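Local coordinates for protein split-soret cytochrome C (Desulfovibrio desulfuricans, PDB 1H21) that carries two covalently attached c-type hemes and an iron-sulfur cluster, probably [2Fe-2S], per subunit of a homodimer, and may take part in sulfate reduction, at residues Val32-Tyr37 with Phe124-Ala129; Ser152-Glu157 with Ser168-Arg173. One frame throughout, in Å; residues are numbered along the deposited sequence.

Contact 1. Residues Val32-Tyr37 with Phe124-Ala129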
loop_
_atom_site.group_PDB
_atom_site.type_symbol
_atom_site.label_atom_id
_atom_site.label_comp_id
_atom_site.label_asym_id
_atom_site.label_seq_id
_atom_site.Cartn_x
_atom_site.Cartn_y
_atom_site.Cartn_z
ATOM N N VAL A 32 -7.075 -21.080 0.278
ATOM C CA VAL A 32 -5.817 -20.943 -0.463
ATOM C C VAL A 32 -5.014 -19.708 0.010
ATOM O O VAL A 32 -3.780 -19.753 0.075
ATOM C CB VAL A 32 -6.088 -20.875 -1.990
ATOM C CG1 VAL A 32 -4.778 -20.789 -2.763
ATOM C CG2 VAL A 32 -6.878 -22.093 -2.417
ATOM N N ALA A 33 -5.724 -18.624 0.343
ATOM C CA ALA A 33 -5.104 -17.387 0.839
ATOM C C ALA A 33 -4.363 -17.698 2.118
ATOM O O ALA A 33 -3.201 -17.318 2.264
ATOM C CB ALA A 33 -6.157 -16.295 1.091
ATOM N N TYR A 34 -5.031 -18.408 3.030
ATOM C CA TYR A 34 -4.424 -18.796 4.304
ATOM C C TYR A 34 -3.170 -19.649 4.053
ATOM O O TYR A 34 -2.128 -19.451 4.693
ATOM C CB TYR A 34 -5.438 -19.556 5.164
ATOM C CG TYR A 34 -4.881 -20.114 6.467
ATOM C CD1 TYR A 34 -4.961 -19.393 7.655
ATOM C CD2 TYR A 34 -4.247 -21.358 6.503
ATOM C CE1 TYR A 34 -4.420 -19.894 8.842
ATOM C CE2 TYR A 34 -3.705 -21.856 7.671
ATOM C CZ TYR A 34 -3.790 -21.119 8.836
ATOM O OH TYR A 34 -3.206 -21.604 9.980
ATOM N N ASP A 35 -3.259 -20.576 3.104
ATOM C CA ASP A 35 -2.123 -21.443 2.769
ATOM C C ASP A 35 -1.015 -20.633 2.101
ATOM O O ASP A 35 0.174 -20.765 2.422
ATOM C CB ASP A 35 -2.564 -22.583 1.832
ATOM C CG ASP A 35 -3.491 -23.591 2.517
ATOM O OD1 ASP A 35 -3.638 -23.552 3.765
ATOM O OD2 ASP A 35 -4.079 -24.437 1.799
ATOM N N GLY A 36 -1.428 -19.767 1.188
ATOM C CA GLY A 36 -0.489 -18.933 0.470
ATOM C C GLY A 36 0.325 -18.074 1.407
ATOM O O GLY A 36 1.527 -17.901 1.190
ATOM N N TYR A 37 -0.319 -17.604 2.482
ATOM C CA TYR A 37 0.309 -16.744 3.483
ATOM C C TYR A 37 1.590 -17.359 4.059
ATOM O O TYR A 37 2.618 -16.664 4.221
ATOM C CB TYR A 37 -0.705 -16.413 4.603
ATOM C CG TYR A 37 -0.105 -15.770 5.856
ATOM C CD1 TYR A 37 0.063 -14.381 5.956
ATOM C CD2 TYR A 37 0.367 -16.562 6.916
ATOM C CE1 TYR A 37 0.701 -13.802 7.077
ATOM C CE2 TYR A 37 0.997 -15.999 8.022
ATOM C CZ TYR A 37 1.167 -14.627 8.099
ATOM O OH TYR A 37 1.830 -14.097 9.183
ATOM N N PHE A 124 -12.216 -16.525 10.042
ATOM C CA PHE A 124 -11.688 -17.776 9.498
ATOM C C PHE A 124 -10.922 -18.574 10.543
ATOM O O PHE A 124 -10.228 -18.008 11.403
ATOM C CB PHE A 124 -10.768 -17.483 8.294
ATOM C CG PHE A 124 -10.116 -18.711 7.683
ATOM C CD1 PHE A 124 -10.730 -19.404 6.651
ATOM C CD2 PHE A 124 -8.855 -19.131 8.106
ATOM C CE1 PHE A 124 -10.093 -20.501 6.044
ATOM C CE2 PHE A 124 -8.209 -20.220 7.511
ATOM C CZ PHE A 124 -8.826 -20.908 6.479
ATOM N N ASN A 125 -11.046 -19.892 10.455
ATOM C CA ASN A 125 -10.364 -20.818 11.363
ATOM C C ASN A 125 -9.911 -21.997 10.484
ATOM O O ASN A 125 -10.736 -22.633 9.820
ATOM C CB ASN A 125 -11.340 -21.296 12.447
ATOM C CG ASN A 125 -10.632 -21.927 13.631
ATOM O OD1 ASN A 125 -9.600 -22.610 13.480
ATOM N ND2 ASN A 125 -11.164 -21.680 14.826
ATOM N N PRO A 126 -8.598 -22.294 10.456
ATOM C CA PRO A 126 -8.103 -23.400 9.616
ATOM C C PRO A 126 -8.277 -24.766 10.262
ATOM O O PRO A 126 -8.042 -25.816 9.623
ATOM C CB PRO A 126 -6.621 -23.065 9.465
ATOM C CG PRO A 126 -6.291 -22.567 10.875
ATOM C CD PRO A 126 -7.499 -21.681 11.232
ATOM N N GLY A 127 -8.717 -24.755 11.524
ATOM C CA GLY A 127 -8.880 -25.985 12.261
ATOM C C GLY A 127 -7.484 -26.478 12.579
ATOM O O GLY A 127 -6.664 -25.731 13.117
ATOM N N ASP A 128 -7.181 -27.710 12.189
ATOM C CA ASP A 128 -5.862 -28.264 12.435
ATOM C C ASP A 128 -4.898 -28.056 11.272
ATOM O O ASP A 128 -3.752 -28.513 11.312
ATOM C CB ASP A 128 -5.986 -29.737 12.809
ATOM C CG ASP A 128 -6.760 -29.939 14.110
ATOM O OD1 ASP A 128 -6.212 -29.613 15.182
ATOM O OD2 ASP A 128 -7.926 -30.390 14.056
ATOM N N ALA A 129 -5.365 -27.373 10.230
ATOM C CA ALA A 129 -4.506 -27.072 9.085
ATOM C C ALA A 129 -3.674 -25.862 9.522
ATOM O O ALA A 129 -2.913 -25.291 8.724
ATOM C CB ALA A 129 -5.350 -26.734 7.848
#

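Contact 2. Residues Ser152-Glu157 with Ser168-Arg173. Unlike the reference sequence in segment 168-173: C171 (reference Ala). With HEC (heme c), chain H.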
loop_
_atom_site.group_PDB
_atom_site.type_symbol
_atom_site.label_atom_id
_atom_site.label_comp_id
_atom_site.label_asym_id
_atom_site.label_seq_id
_atom_site.Cartn_x
_atom_site.Cartn_y
_atom_site.Cartn_z
ATOM N N SER A 152 -0.821 -3.432 16.099
ATOM C CA SER A 152 -0.413 -2.853 17.379
ATOM C C SER A 152 -1.525 -2.759 18.431
ATOM O O SER A 152 -1.311 -3.129 19.587
ATOM C CB SER A 152 0.251 -1.491 17.154
ATOM O OG SER A 152 1.337 -1.629 16.254
ATOM N N LYS A 153 -2.710 -2.298 18.027
ATOM C CA LYS A 153 -3.862 -2.167 18.926
ATOM C C LYS A 153 -4.273 -3.552 19.466
ATOM O O LYS A 153 -4.371 -3.769 20.678
ATOM C CB LYS A 153 -5.015 -1.525 18.160
ATOM C CG LYS A 153 -6.138 -1.000 19.010
ATOM C CD LYS A 153 -7.221 -0.457 18.125
ATOM C CE LYS A 153 -8.407 -0.068 18.953
ATOM N NZ LYS A 153 -9.542 0.330 18.076
ATOM N N TRP A 154 -4.434 -4.510 18.563
ATOM C CA TRP A 154 -4.807 -5.869 18.945
ATOM C C TRP A 154 -3.808 -6.504 19.938
ATOM O O TRP A 154 -4.221 -7.089 20.941
ATOM C CB TRP A 154 -4.945 -6.719 17.675
ATOM C CG TRP A 154 -5.333 -8.158 17.880
ATOM C CD1 TRP A 154 -6.604 -8.682 17.877
ATOM C CD2 TRP A 154 -4.442 -9.276 18.018
ATOM N NE1 TRP A 154 -6.548 -10.049 17.989
ATOM C CE2 TRP A 154 -5.238 -10.441 18.076
ATOM C CE3 TRP A 154 -3.042 -9.402 18.085
ATOM C CZ2 TRP A 154 -4.683 -11.725 18.197
ATOM C CZ3 TRP A 154 -2.490 -10.673 18.204
ATOM C CH2 TRP A 154 -3.312 -11.821 18.259
ATOM N N CYS A 155 -2.508 -6.409 19.654
ATOM C CA CYS A 155 -1.473 -6.962 20.538
ATOM C C CYS A 155 -1.522 -6.282 21.911
ATOM O O CYS A 155 -1.479 -6.943 22.958
ATOM C CB CYS A 155 -0.071 -6.800 19.922
ATOM S SG CYS A 155 0.374 -7.977 18.596
ATOM N N TYR A 156 -1.641 -4.958 21.891
ATOM C CA TYR A 156 -1.729 -4.142 23.100
ATOM C C TYR A 156 -2.900 -4.573 23.953
ATOM O O TYR A 156 -2.734 -4.892 25.134
ATOM C CB TYR A 156 -1.929 -2.671 22.733
ATOM C CG TYR A 156 -2.158 -1.768 23.924
ATOM C CD1 TYR A 156 -1.212 -1.695 24.960
ATOM C CD2 TYR A 156 -3.297 -0.962 24.012
ATOM C CE1 TYR A 156 -1.384 -0.835 26.060
ATOM C CE2 TYR A 156 -3.484 -0.092 25.106
ATOM C CZ TYR A 156 -2.514 -0.039 26.124
ATOM O OH TYR A 156 -2.647 0.828 27.183
ATOM N N GLU A 157 -4.088 -4.479 23.362
ATOM C CA GLU A 157 -5.332 -4.843 24.010
ATOM C C GLU A 157 -5.361 -6.280 24.536
ATOM O O GLU A 157 -5.911 -6.532 25.606
ATOM C CB GLU A 157 -6.497 -4.606 23.049
ATOM C CG GLU A 157 -6.773 -3.125 22.811
ATOM C CD GLU A 157 -7.917 -2.860 21.825
ATOM O OE1 GLU A 157 -8.323 -3.793 21.082
ATOM O OE2 GLU A 157 -8.399 -1.694 21.786
ATOM N N SER A 168 1.111 -13.918 14.175
ATOM C CA SER A 168 1.417 -14.323 12.816
ATOM C C SER A 168 0.308 -15.299 12.375
ATOM O O SER A 168 0.003 -15.405 11.192
ATOM C CB SER A 168 2.796 -14.965 12.723
ATOM O OG SER A 168 2.802 -16.268 13.262
ATOM N N GLU A 169 -0.292 -16.005 13.335
ATOM C CA GLU A 169 -1.396 -16.912 13.036
ATOM C C GLU A 169 -2.570 -16.000 12.699
ATOM O O GLU A 169 -3.266 -16.202 11.710
ATOM C CB GLU A 169 -1.732 -17.777 14.255
ATOM C CG GLU A 169 -2.929 -18.723 14.069
ATOM C CD GLU A 169 -2.717 -19.799 13.004
ATOM O OE1 GLU A 169 -1.620 -20.380 12.925
ATOM O OE2 GLU A 169 -3.679 -20.090 12.258
ATOM N N ARG A 170 -2.752 -14.959 13.503
ATOM C CA ARG A 170 -3.821 -13.988 13.295
ATOM C C ARG A 170 -3.751 -13.352 11.909
ATOM O O ARG A 170 -4.761 -13.308 11.203
ATOM C CB ARG A 170 -3.761 -12.871 14.342
ATOM C CG ARG A 170 -4.764 -11.738 14.107
ATOM C CD ARG A 170 -4.238 -10.446 14.687
ATOM N NE ARG A 170 -5.111 -9.290 14.484
ATOM C CZ ARG A 170 -4.792 -8.250 13.713
ATOM N NH1 ARG A 170 -3.628 -8.228 13.058
ATOM N NH2 ARG A 170 -5.616 -7.210 13.631
ATOM N N CYS A 171 -2.581 -12.842 11.523
ATOM C CA CYS A 171 -2.472 -12.204 10.217
ATOM C C CYS A 171 -2.736 -13.201 9.098
ATOM O O CYS A 171 -3.368 -12.857 8.093
ATOM C CB CYS A 171 -1.158 -11.402 10.051
ATOM S SG CYS A 171 -1.174 -9.729 10.908
ATOM N N GLY A 172 -2.408 -14.464 9.354
ATOM C CA GLY A 172 -2.633 -15.515 8.371
ATOM C C GLY A 172 -4.117 -15.741 8.144
ATOM O O GLY A 172 -4.555 -15.944 7.006
ATOM N N ARG A 173 -4.899 -15.692 9.220
ATOM C CA ARG A 173 -6.338 -15.884 9.129
ATOM C C ARG A 173 -6.996 -14.660 8.522
ATOM O O ARG A 173 -7.942 -14.790 7.744
ATOM C CB ARG A 173 -6.928 -16.187 10.508
ATOM C CG ARG A 173 -6.303 -17.432 11.156
ATOM C CD ARG A 173 -6.876 -17.767 12.539
ATOM N NE ARG A 173 -6.109 -18.842 13.187
ATOM C CZ ARG A 173 -6.551 -19.606 14.188
ATOM N NH1 ARG A 173 -7.775 -19.428 14.683
ATOM N NH2 ARG A 173 -5.747 -20.535 14.711
HETATM FE FE HEC H . 1.462 3.947 16.633
HETATM C CHA HEC H . -1.040 2.365 18.194
HETATM C CHB HEC H . 3.730 2.641 18.890
HETATM C CHC HEC H . 4.025 5.020 14.671
HETATM C CHD HEC H . -0.694 5.868 14.907
HETATM N NA HEC H . 1.309 2.807 18.237
HETATM C C1A HEC H . 0.205 2.100 18.642
HETATM C C2A HEC H . 0.501 1.140 19.690
HETATM C C3A HEC H . 1.852 1.332 20.002
HETATM C C4A HEC H . 2.341 2.375 19.084
HETATM C CMA HEC H . 2.715 0.567 21.008
HETATM C CAA HEC H . -0.483 0.164 20.364
HETATM C CBA HEC H . -1.153 0.716 21.622
HETATM C CGA HEC H . -2.418 1.526 21.371
HETATM O O1A HEC H . -2.537 2.657 21.887
HETATM O O2A HEC H . -3.320 1.008 20.691
HETATM N NB HEC H . 3.474 3.900 16.790
HETATM C C1B HEC H . 4.254 3.354 17.807
HETATM C C2B HEC H . 5.696 3.424 17.489
HETATM C C3B HEC H . 5.754 3.981 16.221
HETATM C C4B HEC H . 4.382 4.313 15.835
HETATM C CMB HEC H . 6.892 3.017 18.387
HETATM C CAB HEC H . 6.915 4.205 15.461
HETATM C CBB HEC H . 7.798 3.097 15.106
HETATM N NC HEC H . 1.568 5.115 15.035
HETATM C C1C HEC H . 2.715 5.407 14.306
HETATM C C2C HEC H . 2.371 6.235 13.162
HETATM C C3C HEC H . 0.994 6.491 13.184
HETATM C C4C HEC H . 0.558 5.810 14.389
HETATM C CMC HEC H . 3.414 6.810 12.176
HETATM C CAC HEC H . 0.264 7.379 12.348
HETATM C CBC HEC H . 0.051 7.234 10.885
HETATM N ND HEC H . -0.432 4.142 16.679
HETATM C C1D HEC H . -1.170 5.077 15.990
HETATM C C2D HEC H . -2.575 4.882 16.256
HETATM C C3D HEC H . -2.723 3.838 17.082
HETATM C C4D HEC H . -1.364 3.372 17.334
HETATM C CMD HEC H . -3.694 5.689 15.655
HETATM C CAD HEC H . -4.058 3.299 17.628
HETATM C CBD HEC H . -4.417 3.920 18.970
HETATM C CGD HEC H . -5.717 3.367 19.541
HETATM O O1D HEC H . -5.719 2.220 20.060
HETATM O O2D HEC H . -6.743 4.087 19.453
#

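Contact 1. Residues Val32-Tyr37 with Phe124-Ala129
The phenolic oxygen of Y34 is gripped by two polar groups while the proline ring of P126 lies against it, P126 CG coming within 3.4 Å of Y34 OH. Those two groups are the carboxylate of E169, on helix 165-192, and the backbone N of Q131, just past the 124-129 loop, so a tyrosine suits this place: its hydroxyl serves the polar partners while its ring offers a flat apolar surface. CG of Y34 stands anti to the backbone N (chi1 175°), which carries the ring from helix 26-38 across to the loop. P126 CB lies over one face of this ring, 3.8 Å from its centroid and 25° off the normal, displaced toward the hydroxyl-bearing rim. This is a CH-pi contact, for which the compact, rigid proline is well fitted. Nearer the base of the tyrosine, F124 CE2 comes to 3.4 Å from Y34 CD1. The two ring planes are inclined by 38°, an oblique pairing with the centroids 5.2 Å apart. At the edge of the tyrosine ring, A129 O approaches CE2 to 3.7 Å. An Asx turn helps shape the loop: N125 OD1 accepts from G127 N at 3.0 Å; G127 has positive phi, which glycine tolerates easily. No hydrogen bond joins the two segments themselves. The chemistry is therefore divided: carbon surfaces hold helix and loop together, while the two partners satisfy the hydroxyl of this buried residue and probably hold its end in place.

Contact 2. Residues Ser152-Glu157 with Ser168-Arg173
Helices 147-158 and 165-192 follow one another with only a short linker between them, and W154 of the first meets R170 of the second. R170 CD sits above the middle of the indole, 3.5 Å from the centroid of its six-membered ring and 10° off the normal, a CH-pi contact. Beyond it, R170 CZ lies 4.5 Å from the centroid of the five-membered ring, over the same face, and adds a cation-pi interaction. Guanidinium and indole planes differ by 37°, so the overlap is not a flat stack. R170 leaves its helix with CG turned away from its own backbone N (chi1 174°) and runs extended to NE, past W154 in the opposite sense; a long arginine can thus lay methylene and charge along one broad aromatic surface. In the fold, this pair joins a heme-bordering helix to the helix that carries C171, a probable ligand of the iron-sulfur cluster. On the helix bearing W154, S152, K153 and Y156 border a heme c, whose propionate-arm carbon CBA lies 3.5 Å from Y156 CG, over the ring face. The polar ends of the pair have partners elsewhere: W154 NE1 bonds to P138 O, and R170 NH2 to S150 OG.

Contact 1 closes before contact 2 opens along the chain, and their centres lie about 15 Å apart. Helix 165-192 joins them: its 168-173 turns belong to contact 2, yet touch helix 26-38 of contact 1. The E169 carboxylate that receives Y34 belongs to this segment, and Y37 OH lies 3.0 Å from S168 O, a probable hydrogen bond. E169 OE2 is shared further, since R173 NE forms a salt bridge with it at 2.9 Å. G172, without a side chain, lets Y37 CD2 come to 3.5 Å from its CA. Thus packing runs continuously from helix 26-38, past the probable cluster ligand C171, to the heme-bordering helix 147-158. Both contacts also touch the second subunit of the dimer.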